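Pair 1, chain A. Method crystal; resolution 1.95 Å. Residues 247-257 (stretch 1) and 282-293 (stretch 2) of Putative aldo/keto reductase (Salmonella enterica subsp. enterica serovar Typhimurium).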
# COMPACT_ATOMS: atom_id res chain seq x y z
N GLN A 247 -15.68 24.89 16.29
CA GLN A 247 -15.60 26.09 15.47
C GLN A 247 -14.37 26.11 14.60
O GLN A 247 -14.42 26.53 13.45
CB GLN A 247 -15.62 27.33 16.35
CG GLN A 247 -16.98 27.67 16.82
CD GLN A 247 -16.97 28.67 17.93
OE1 GLN A 247 -17.81 28.63 18.82
NE2 GLN A 247 -16.01 29.60 17.89
N VAL A 248 -13.25 25.70 15.18
CA VAL A 248 -11.98 25.70 14.47
C VAL A 248 -12.03 24.69 13.32
O VAL A 248 -11.68 25.01 12.19
CB VAL A 248 -10.80 25.39 15.41
CG1 VAL A 248 -9.47 25.37 14.64
CG2 VAL A 248 -10.76 26.41 16.55
N VAL A 249 -12.50 23.48 13.60
CA VAL A 249 -12.63 22.44 12.57
C VAL A 249 -13.56 22.88 11.43
O VAL A 249 -13.23 22.73 10.27
CB VAL A 249 -13.13 21.12 13.15
CG1 VAL A 249 -13.41 20.10 12.04
CG2 VAL A 249 -12.14 20.57 14.17
N TYR A 250 -14.73 23.43 11.77
CA TYR A 250 -15.65 23.91 10.73
C TYR A 250 -15.00 25.02 9.89
O TYR A 250 -15.17 25.06 8.66
CB TYR A 250 -16.96 24.41 11.36
CG TYR A 250 -17.88 23.29 11.84
CD1 TYR A 250 -18.15 22.18 11.04
CD2 TYR A 250 -18.46 23.34 13.10
CE1 TYR A 250 -18.99 21.16 11.48
CE2 TYR A 250 -19.29 22.32 13.56
CZ TYR A 250 -19.55 21.23 12.75
OH TYR A 250 -20.38 20.24 13.22
N ALA A 251 -14.27 25.92 10.55
CA ALA A 251 -13.60 27.02 9.87
C ALA A 251 -12.56 26.47 8.91
O ALA A 251 -12.37 26.99 7.81
CB ALA A 251 -12.96 27.97 10.89
N TRP A 252 -11.90 25.39 9.33
CA TRP A 252 -10.88 24.72 8.53
C TRP A 252 -11.45 24.16 7.23
O TRP A 252 -10.83 24.24 6.17
CB TRP A 252 -10.25 23.60 9.36
CG TRP A 252 -9.08 22.89 8.73
CD1 TRP A 252 -7.76 23.21 8.88
CD2 TRP A 252 -9.13 21.75 7.86
NE1 TRP A 252 -6.98 22.34 8.15
CE2 TRP A 252 -7.80 21.43 7.51
CE3 TRP A 252 -10.17 20.98 7.33
CZ2 TRP A 252 -7.48 20.37 6.67
CZ3 TRP A 252 -9.85 19.91 6.48
CH2 TRP A 252 -8.51 19.62 6.16
N ILE A 253 -12.64 23.57 7.34
CA ILE A 253 -13.36 23.02 6.20
C ILE A 253 -13.86 24.12 5.26
O ILE A 253 -13.74 24.02 4.04
CB ILE A 253 -14.56 22.17 6.69
CG1 ILE A 253 -14.06 20.88 7.35
CG2 ILE A 253 -15.52 21.86 5.55
CD1 ILE A 253 -15.18 20.06 7.98
N LEU A 254 -14.43 25.17 5.85
CA LEU A 254 -14.93 26.31 5.07
C LEU A 254 -13.84 27.00 4.26
O LEU A 254 -14.12 27.63 3.24
CB LEU A 254 -15.58 27.35 6.00
CG LEU A 254 -16.89 27.01 6.71
CD1 LEU A 254 -17.33 28.21 7.54
CD2 LEU A 254 -17.97 26.61 5.71
N ARG A 255 -12.60 26.90 4.73
CA ARG A 255 -11.46 27.57 4.10
C ARG A 255 -11.12 26.94 2.74
O ARG A 255 -10.48 27.57 1.90
CB ARG A 255 -10.25 27.52 5.04
CG ARG A 255 -8.97 28.21 4.53
CD ARG A 255 -9.23 29.67 4.18
NE ARG A 255 -8.04 30.32 3.61
CZ ARG A 255 -7.69 30.24 2.33
NH1 ARG A 255 -6.60 30.87 1.90
NH2 ARG A 255 -8.41 29.52 1.47
N LEU A 256 -11.55 25.70 2.52
CA LEU A 256 -11.28 25.00 1.26
C LEU A 256 -11.87 25.75 0.07
O LEU A 256 -13.00 26.22 0.13
CB LEU A 256 -11.83 23.58 1.31
CG LEU A 256 -11.17 22.63 2.32
CD1 LEU A 256 -11.82 21.24 2.27
CD2 LEU A 256 -9.68 22.52 2.05
N PRO A 257 -11.11 25.83 -1.03
CA PRO A 257 -11.57 26.58 -2.21
C PRO A 257 -12.70 25.90 -3.01
O PRO A 257 -13.24 26.53 -3.92
CB PRO A 257 -10.29 26.71 -3.05
CG PRO A 257 -9.46 25.55 -2.64
CD PRO A 257 -9.74 25.32 -1.19
N SER A 282 -11.31 33.94 11.58
CA SER A 282 -10.23 34.30 10.66
C SER A 282 -9.10 33.27 10.68
O SER A 282 -8.03 33.53 11.24
CB SER A 282 -9.66 35.68 11.02
OG SER A 282 -10.69 36.62 11.25
N LEU A 283 -9.32 32.11 10.08
CA LEU A 283 -8.28 31.09 10.05
C LEU A 283 -7.22 31.48 9.02
O LEU A 283 -7.52 31.60 7.83
CB LEU A 283 -8.88 29.72 9.72
CG LEU A 283 -8.05 28.48 10.08
CD1 LEU A 283 -7.93 28.33 11.58
CD2 LEU A 283 -8.67 27.24 9.49
N THR A 284 -5.98 31.69 9.47
CA THR A 284 -4.88 32.00 8.57
C THR A 284 -4.38 30.75 7.84
O THR A 284 -4.76 29.63 8.20
CB THR A 284 -3.70 32.62 9.30
OG1 THR A 284 -3.10 31.63 10.15
CG2 THR A 284 -4.16 33.82 10.16
N ARG A 285 -3.51 30.94 6.85
CA ARG A 285 -2.93 29.79 6.15
C ARG A 285 -2.09 28.93 7.10
O ARG A 285 -2.24 27.71 7.12
CB ARG A 285 -2.09 30.24 4.95
CG ARG A 285 -2.89 30.29 3.66
CD ARG A 285 -2.09 30.77 2.48
NE ARG A 285 -2.87 30.72 1.24
CZ ARG A 285 -2.91 29.69 0.40
NH1 ARG A 285 -2.21 28.58 0.65
NH2 ARG A 285 -3.66 29.76 -0.70
N GLN A 286 -1.23 29.56 7.90
CA GLN A 286 -0.35 28.80 8.78
C GLN A 286 -1.15 28.02 9.81
O GLN A 286 -0.78 26.90 10.17
CB GLN A 286 0.67 29.71 9.45
CG GLN A 286 1.69 30.28 8.48
CD GLN A 286 2.83 31.03 9.15
OE1 GLN A 286 3.21 32.11 8.71
NE2 GLN A 286 3.40 30.46 10.21
N GLN A 287 -2.27 28.59 10.25
CA GLN A 287 -3.15 27.89 11.18
C GLN A 287 -3.80 26.71 10.48
O GLN A 287 -3.89 25.64 11.05
CB GLN A 287 -4.21 28.84 11.75
CG GLN A 287 -3.67 29.79 12.80
CD GLN A 287 -4.66 30.88 13.18
OE1 GLN A 287 -5.55 31.24 12.40
NE2 GLN A 287 -4.52 31.42 14.39
N TRP A 288 -4.24 26.91 9.23
CA TRP A 288 -4.84 25.83 8.47
C TRP A 288 -3.82 24.71 8.28
O TRP A 288 -4.15 23.53 8.42
CB TRP A 288 -5.33 26.33 7.10
CG TRP A 288 -6.16 25.31 6.34
CD1 TRP A 288 -7.52 25.20 6.35
CD2 TRP A 288 -5.68 24.27 5.48
NE1 TRP A 288 -7.92 24.15 5.56
CE2 TRP A 288 -6.81 23.57 5.00
CE3 TRP A 288 -4.41 23.87 5.05
CZ2 TRP A 288 -6.70 22.48 4.13
CZ3 TRP A 288 -4.30 22.80 4.18
CH2 TRP A 288 -5.44 22.11 3.73
N PHE A 289 -2.58 25.07 7.99
CA PHE A 289 -1.57 24.06 7.70
C PHE A 289 -1.09 23.37 8.97
O PHE A 289 -0.79 22.17 8.97
CB PHE A 289 -0.42 24.67 6.92
CG PHE A 289 -0.69 24.75 5.43
CD1 PHE A 289 -0.53 23.62 4.64
CD2 PHE A 289 -1.12 25.92 4.84
CE1 PHE A 289 -0.80 23.67 3.28
CE2 PHE A 289 -1.38 25.98 3.48
CZ PHE A 289 -1.22 24.85 2.70
N ARG A 290 -1.04 24.12 10.06
CA ARG A 290 -0.73 23.56 11.38
C ARG A 290 -1.76 22.51 11.77
O ARG A 290 -1.41 21.46 12.30
CB ARG A 290 -0.69 24.65 12.44
CG ARG A 290 0.69 24.94 12.99
CD ARG A 290 0.57 25.65 14.33
NE ARG A 290 -0.08 26.95 14.21
CZ ARG A 290 -0.55 27.66 15.23
NH1 ARG A 290 -1.13 28.83 15.01
NH2 ARG A 290 -0.45 27.19 16.47
N ILE A 291 -3.03 22.82 11.54
CA ILE A 291 -4.11 21.86 11.72
C ILE A 291 -3.93 20.60 10.88
O ILE A 291 -3.98 19.49 11.39
CB ILE A 291 -5.47 22.46 11.38
CG1 ILE A 291 -5.80 23.54 12.39
CG2 ILE A 291 -6.56 21.40 11.47
CD1 ILE A 291 -5.78 22.98 13.75
N ARG A 292 -3.72 20.80 9.58
CA ARG A 292 -3.51 19.68 8.66
C ARG A 292 -2.44 18.74 9.19
O ARG A 292 -2.64 17.52 9.24
CB ARG A 292 -3.13 20.19 7.27
CG ARG A 292 -2.71 19.08 6.30
CD ARG A 292 -2.13 19.66 5.02
NE ARG A 292 -1.56 18.63 4.15
CZ ARG A 292 -2.19 18.07 3.12
NH1 ARG A 292 -3.43 18.44 2.83
NH2 ARG A 292 -1.60 17.13 2.39
N LYS A 293 -1.31 19.32 9.60
CA LYS A 293 -0.14 18.56 10.01
C LYS A 293 -0.33 17.88 11.36
O LYS A 293 0.13 16.76 11.57
CB LYS A 293 1.08 19.49 10.04
CG LYS A 293 1.44 20.03 8.65
CD LYS A 293 2.61 20.99 8.68
CE LYS A 293 3.00 21.43 7.26
NZ LYS A 293 4.18 22.32 7.24

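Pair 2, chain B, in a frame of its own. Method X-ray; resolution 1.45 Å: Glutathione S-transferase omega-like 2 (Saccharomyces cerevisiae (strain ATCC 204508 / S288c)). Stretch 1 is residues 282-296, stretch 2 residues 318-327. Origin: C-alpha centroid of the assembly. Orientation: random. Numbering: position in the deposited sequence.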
# COMPACT_ATOMS: atom_id res chain seq x y z
N GLN B 282 6.30 -23.23 23.47
CA GLN B 282 6.32 -24.19 22.38
C GLN B 282 5.35 -23.74 21.28
O GLN B 282 4.42 -22.96 21.52
CB GLN B 282 5.89 -25.59 22.88
CG GLN B 282 4.45 -25.55 23.34
CD GLN B 282 3.84 -26.90 23.69
OE1 GLN B 282 3.88 -27.30 24.84
NE2 GLN B 282 3.23 -27.56 22.71
N LEU B 283 5.54 -24.32 20.09
CA LEU B 283 4.62 -24.10 18.98
C LEU B 283 3.25 -24.67 19.30
O LEU B 283 3.11 -25.83 19.70
CB LEU B 283 5.17 -24.75 17.73
CG LEU B 283 4.37 -24.71 16.43
CD1 LEU B 283 4.46 -23.33 15.88
CD2 LEU B 283 4.84 -25.72 15.39
N THR B 284 2.25 -23.87 19.12
CA THR B 284 0.86 -24.22 19.31
C THR B 284 0.00 -23.73 18.16
O THR B 284 0.43 -22.94 17.29
CB THR B 284 0.28 -23.67 20.62
OG1 THR B 284 -0.06 -22.28 20.47
CG2 THR B 284 1.22 -23.91 21.83
N GLU B 285 -1.24 -24.18 18.21
CA GLU B 285 -2.29 -23.72 17.31
C GLU B 285 -2.41 -22.20 17.27
O GLU B 285 -2.78 -21.63 16.22
CB GLU B 285 -3.61 -24.28 17.80
CG GLU B 285 -4.79 -23.83 17.06
CD GLU B 285 -6.08 -24.37 17.67
OE1 GLU B 285 -6.83 -23.59 18.30
OE2 GLU B 285 -6.34 -25.58 17.50
N ALA B 286 -2.15 -21.53 18.40
CA ALA B 286 -2.25 -20.07 18.42
C ALA B 286 -1.28 -19.47 17.43
O ALA B 286 -1.60 -18.48 16.75
CB ALA B 286 -1.93 -19.53 19.82
N ASP B 287 -0.06 -20.05 17.34
CA ASP B 287 0.90 -19.56 16.34
C ASP B 287 0.40 -19.79 14.92
O ASP B 287 0.58 -18.93 14.03
CB ASP B 287 2.25 -20.23 16.51
CG ASP B 287 2.84 -19.98 17.85
OD1 ASP B 287 3.16 -18.84 18.20
OD2 ASP B 287 3.02 -20.98 18.60
N ILE B 288 -0.15 -20.96 14.68
CA ILE B 288 -0.63 -21.31 13.35
C ILE B 288 -1.68 -20.33 12.89
O ILE B 288 -1.63 -19.80 11.78
CB ILE B 288 -1.11 -22.78 13.34
CG1 ILE B 288 0.09 -23.70 13.59
CG2 ILE B 288 -1.82 -23.10 12.01
CD1 ILE B 288 -0.26 -25.15 13.79
N ARG B 289 -2.66 -20.06 13.75
CA ARG B 289 -3.77 -19.21 13.39
C ARG B 289 -3.29 -17.78 13.16
O ARG B 289 -3.75 -17.15 12.20
CB ARG B 289 -4.87 -19.28 14.45
CG ARG B 289 -5.65 -20.63 14.44
CD ARG B 289 -6.50 -20.73 15.76
NE ARG B 289 -7.34 -19.56 15.91
CZ ARG B 289 -8.64 -19.52 16.12
NH1 ARG B 289 -9.36 -20.64 16.23
NH2 ARG B 289 -9.22 -18.33 16.27
N LEU B 290 -2.37 -17.29 13.98
CA LEU B 290 -1.87 -15.92 13.76
C LEU B 290 -1.04 -15.88 12.49
O LEU B 290 -1.12 -14.88 11.73
CB LEU B 290 -1.03 -15.46 14.94
CG LEU B 290 -0.40 -14.05 14.83
CD1 LEU B 290 -1.49 -13.04 14.70
CD2 LEU B 290 0.45 -13.75 16.01
N TYR B 291 -0.22 -16.89 12.25
CA TYR B 291 0.71 -16.89 11.11
C TYR B 291 -0.01 -16.69 9.78
O TYR B 291 0.50 -15.98 8.88
CB TYR B 291 1.43 -18.25 11.04
CG TYR B 291 2.33 -18.45 9.82
CD1 TYR B 291 1.81 -19.00 8.70
CD2 TYR B 291 3.65 -18.07 9.80
CE1 TYR B 291 2.55 -19.20 7.57
CE2 TYR B 291 4.44 -18.27 8.66
CZ TYR B 291 3.90 -18.85 7.57
OH TYR B 291 4.64 -19.05 6.42
N THR B 292 -1.12 -17.35 9.55
CA THR B 292 -1.72 -17.31 8.22
C THR B 292 -2.14 -15.89 7.85
O THR B 292 -2.12 -15.52 6.68
CB THR B 292 -2.82 -18.33 8.05
OG1 THR B 292 -3.84 -18.01 9.00
CG2 THR B 292 -2.31 -19.79 8.29
N THR B 293 -2.47 -15.06 8.85
CA THR B 293 -2.73 -13.65 8.60
C THR B 293 -1.43 -12.89 8.44
O THR B 293 -1.27 -12.05 7.53
CB THR B 293 -3.57 -13.04 9.71
OG1 THR B 293 -4.83 -13.73 9.76
CG2 THR B 293 -3.81 -11.55 9.47
N VAL B 294 -0.52 -13.03 9.41
CA VAL B 294 0.71 -12.23 9.42
C VAL B 294 1.53 -12.46 8.15
O VAL B 294 2.05 -11.50 7.59
CB VAL B 294 1.55 -12.47 10.70
CG1 VAL B 294 2.87 -11.63 10.67
CG2 VAL B 294 0.78 -12.04 11.95
N ILE B 295 1.60 -13.70 7.63
CA ILE B 295 2.38 -13.97 6.42
C ILE B 295 1.80 -13.30 5.18
O ILE B 295 2.53 -13.04 4.21
CB ILE B 295 2.57 -15.50 6.23
CG1 ILE B 295 3.81 -15.78 5.38
CG2 ILE B 295 1.35 -16.15 5.65
CD1 ILE B 295 5.13 -15.43 6.01
N ARG B 296 0.50 -13.01 5.19
CA ARG B 296 -0.22 -12.33 4.11
C ARG B 296 -0.24 -10.81 4.30
O ARG B 296 -0.70 -10.07 3.40
CB ARG B 296 -1.65 -12.89 4.02
CG ARG B 296 -1.71 -14.28 3.47
CD ARG B 296 -3.13 -14.87 3.63
NE ARG B 296 -3.18 -16.19 2.95
CZ ARG B 296 -2.53 -17.30 3.38
NH1 ARG B 296 -1.90 -17.30 4.51
NH2 ARG B 296 -2.52 -18.35 2.60
N PHE B 318 9.08 -7.57 16.75
CA PHE B 318 8.96 -8.89 17.36
C PHE B 318 8.04 -9.81 16.57
O PHE B 318 8.36 -10.99 16.39
CB PHE B 318 8.63 -8.75 18.86
CG PHE B 318 9.79 -8.19 19.62
CD1 PHE B 318 10.89 -9.00 19.89
CD2 PHE B 318 9.83 -6.85 19.98
CE1 PHE B 318 11.99 -8.50 20.51
CE2 PHE B 318 10.95 -6.35 20.62
CZ PHE B 318 12.03 -7.18 20.89
N ILE B 319 6.89 -9.31 16.10
CA ILE B 319 6.10 -10.12 15.17
C ILE B 319 6.94 -10.50 13.94
O ILE B 319 6.85 -11.63 13.44
CB ILE B 319 4.80 -9.40 14.77
CG1 ILE B 319 3.87 -9.13 15.96
CG2 ILE B 319 4.08 -10.18 13.70
CD1 ILE B 319 2.65 -8.26 15.66
N HIS B 320 7.73 -9.55 13.42
CA HIS B 320 8.51 -9.83 12.24
C HIS B 320 9.55 -10.95 12.49
O HIS B 320 9.80 -11.79 11.62
CB HIS B 320 9.18 -8.53 11.76
CG HIS B 320 9.85 -8.64 10.41
ND1 HIS B 320 11.01 -7.97 10.13
CD2 HIS B 320 9.51 -9.29 9.27
CE1 HIS B 320 11.35 -8.18 8.88
NE2 HIS B 320 10.48 -9.00 8.33
N LEU B 321 10.20 -10.94 13.66
CA LEU B 321 11.13 -12.01 14.00
C LEU B 321 10.41 -13.35 14.14
O LEU B 321 10.83 -14.36 13.55
CB LEU B 321 11.83 -11.62 15.28
CG LEU B 321 12.79 -12.68 15.83
CD1 LEU B 321 13.92 -12.90 14.93
CD2 LEU B 321 13.25 -12.19 17.21
N TRP B 322 9.25 -13.33 14.82
CA TRP B 322 8.47 -14.53 15.04
C TRP B 322 7.99 -15.15 13.72
O TRP B 322 8.05 -16.37 13.54
CB TRP B 322 7.33 -14.15 15.99
CG TRP B 322 6.20 -15.14 16.08
CD1 TRP B 322 6.09 -16.20 16.95
CD2 TRP B 322 5.02 -15.17 15.28
NE1 TRP B 322 4.93 -16.85 16.72
CE2 TRP B 322 4.24 -16.25 15.70
CE3 TRP B 322 4.55 -14.38 14.21
CZ2 TRP B 322 3.01 -16.56 15.12
CZ3 TRP B 322 3.36 -14.66 13.65
CH2 TRP B 322 2.59 -15.75 14.08
N VAL B 323 7.51 -14.33 12.76
CA VAL B 323 6.93 -14.91 11.56
C VAL B 323 8.03 -15.41 10.64
O VAL B 323 7.85 -16.41 9.94
CB VAL B 323 5.96 -13.91 10.88
CG1 VAL B 323 6.72 -12.81 10.09
CG2 VAL B 323 5.07 -14.60 9.90
N ARG B 324 9.18 -14.71 10.62
CA ARG B 324 10.31 -15.18 9.83
C ARG B 324 10.87 -16.47 10.40
O ARG B 324 11.24 -17.36 9.63
CB ARG B 324 11.41 -14.11 9.76
CG ARG B 324 11.01 -13.00 8.81
CD ARG B 324 12.11 -11.96 8.76
NE ARG B 324 12.31 -11.29 10.04
CZ ARG B 324 13.40 -10.58 10.33
NH1 ARG B 324 14.37 -10.49 9.45
NH2 ARG B 324 13.52 -10.00 11.52
N ASN B 325 10.90 -16.61 11.74
CA ASN B 325 11.36 -17.87 12.32
C ASN B 325 10.46 -19.02 11.87
O ASN B 325 10.95 -20.09 11.48
CB ASN B 325 11.38 -17.79 13.86
CG ASN B 325 11.86 -19.09 14.50
OD1 ASN B 325 12.88 -19.63 14.11
ND2 ASN B 325 11.12 -19.56 15.48
N LEU B 326 9.13 -18.82 11.90
CA LEU B 326 8.21 -19.87 11.48
C LEU B 326 8.38 -20.18 10.00
O LEU B 326 8.48 -21.35 9.59
CB LEU B 326 6.77 -19.52 11.82
CG LEU B 326 6.46 -19.38 13.30
CD1 LEU B 326 5.06 -18.92 13.51
CD2 LEU B 326 6.69 -20.71 14.05
N TYR B 327 8.41 -19.14 9.17
CA TYR B 327 8.48 -19.39 7.74
C TYR B 327 9.77 -20.10 7.36
O TYR B 327 9.73 -21.08 6.63
CB TYR B 327 8.39 -18.03 7.00
CG TYR B 327 8.55 -18.20 5.48
CD1 TYR B 327 7.44 -18.43 4.68
CD2 TYR B 327 9.80 -18.17 4.86
CE1 TYR B 327 7.53 -18.64 3.36
CE2 TYR B 327 9.89 -18.36 3.53
CZ TYR B 327 8.78 -18.62 2.78
OH TYR B 327 8.86 -18.77 1.44

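Pair 1 and pair 2 each bring two helices together at a steep angle. The helix axes approach to 10.5 Å in pair 1 and 10.3 Å in pair 2, with signed crossing angles of -108° and -104°, and the backbones of 14 central residues superpose with an RMSD of 0.6 Å. The buried surface is also similar, 544 and 535 Å². The point of closest backbone approach is shared: W252(A) and W288(A), with CA atoms 6.1 Å apart, match Y291(B) and V323(B), with CA atoms 6.5 Å apart.

At this crossing, pair 1 places two indoles in an offset stack. Their five-membered rings lie 3.6 Å apart between centroids, with planes at 1°. Both side chains adopt the t rotamer for chi1, and each indole bonds to the other residue's backbone: W288(A) NE1 donates to W252(A) O (3.0 Å) and W252(A) NE1 to W288(A) O (3.1 Å). These carbonyls thus satisfy both ring nitrogens at the heart of an otherwise largely apolar contact. In pair 2 the side-chain centre of Y291(B) falls 0.4 Å from that of W252(A), but its partner is the smaller V323(B), whose CG2 lies 3.8 Å from Y291(B) CD2.

Pair 2 draws its tryptophan from another position. W322(B) matches Q287(A), which points sideways and makes no contact across pair 1; its OE1 instead accepts from T284(A) N (3.0 Å). W322(B) points toward the other helix, and its CH2 reaches L290(B) CD2 at 3.5 Å. L290(B) occupies the position of A251(A), whose small side chain leaves its closest contact to the backbone, with A251(A) C 4.0 Å from L283(A) CD2.

The W322(B) indole also meets a polar partner, at the position matched to V248(A). V248(A) contributes a loose apolar contact, its CG1 4.5 Å from I291(A) CD1, whereas D287(B) accepts a hydrogen bond through OD1 from W322(B) NE1 at 3.0 Å. I291(A) and L326(B) are more alike, with side-chain centres 0.5 Å apart. I291(A) CG2 packs over the W252(A) ring face opposite W288(A), 3.4 Å from W252(A) CD1, while L326(B) CB lies 4.0 Å from Y291(B) CD2.

R255(A) and V294(B) both point toward the other stretch. The arginine lays its CG 3.8 Å from W288(A) CD1 and brings NH1 within 3.8 Å of R285(A) NE, a close approach of like charges. The valine makes a purely apolar contact instead, with CG1 3.6 Å from I319(B) CG2 and 3.8 Å from V323(B) CG2.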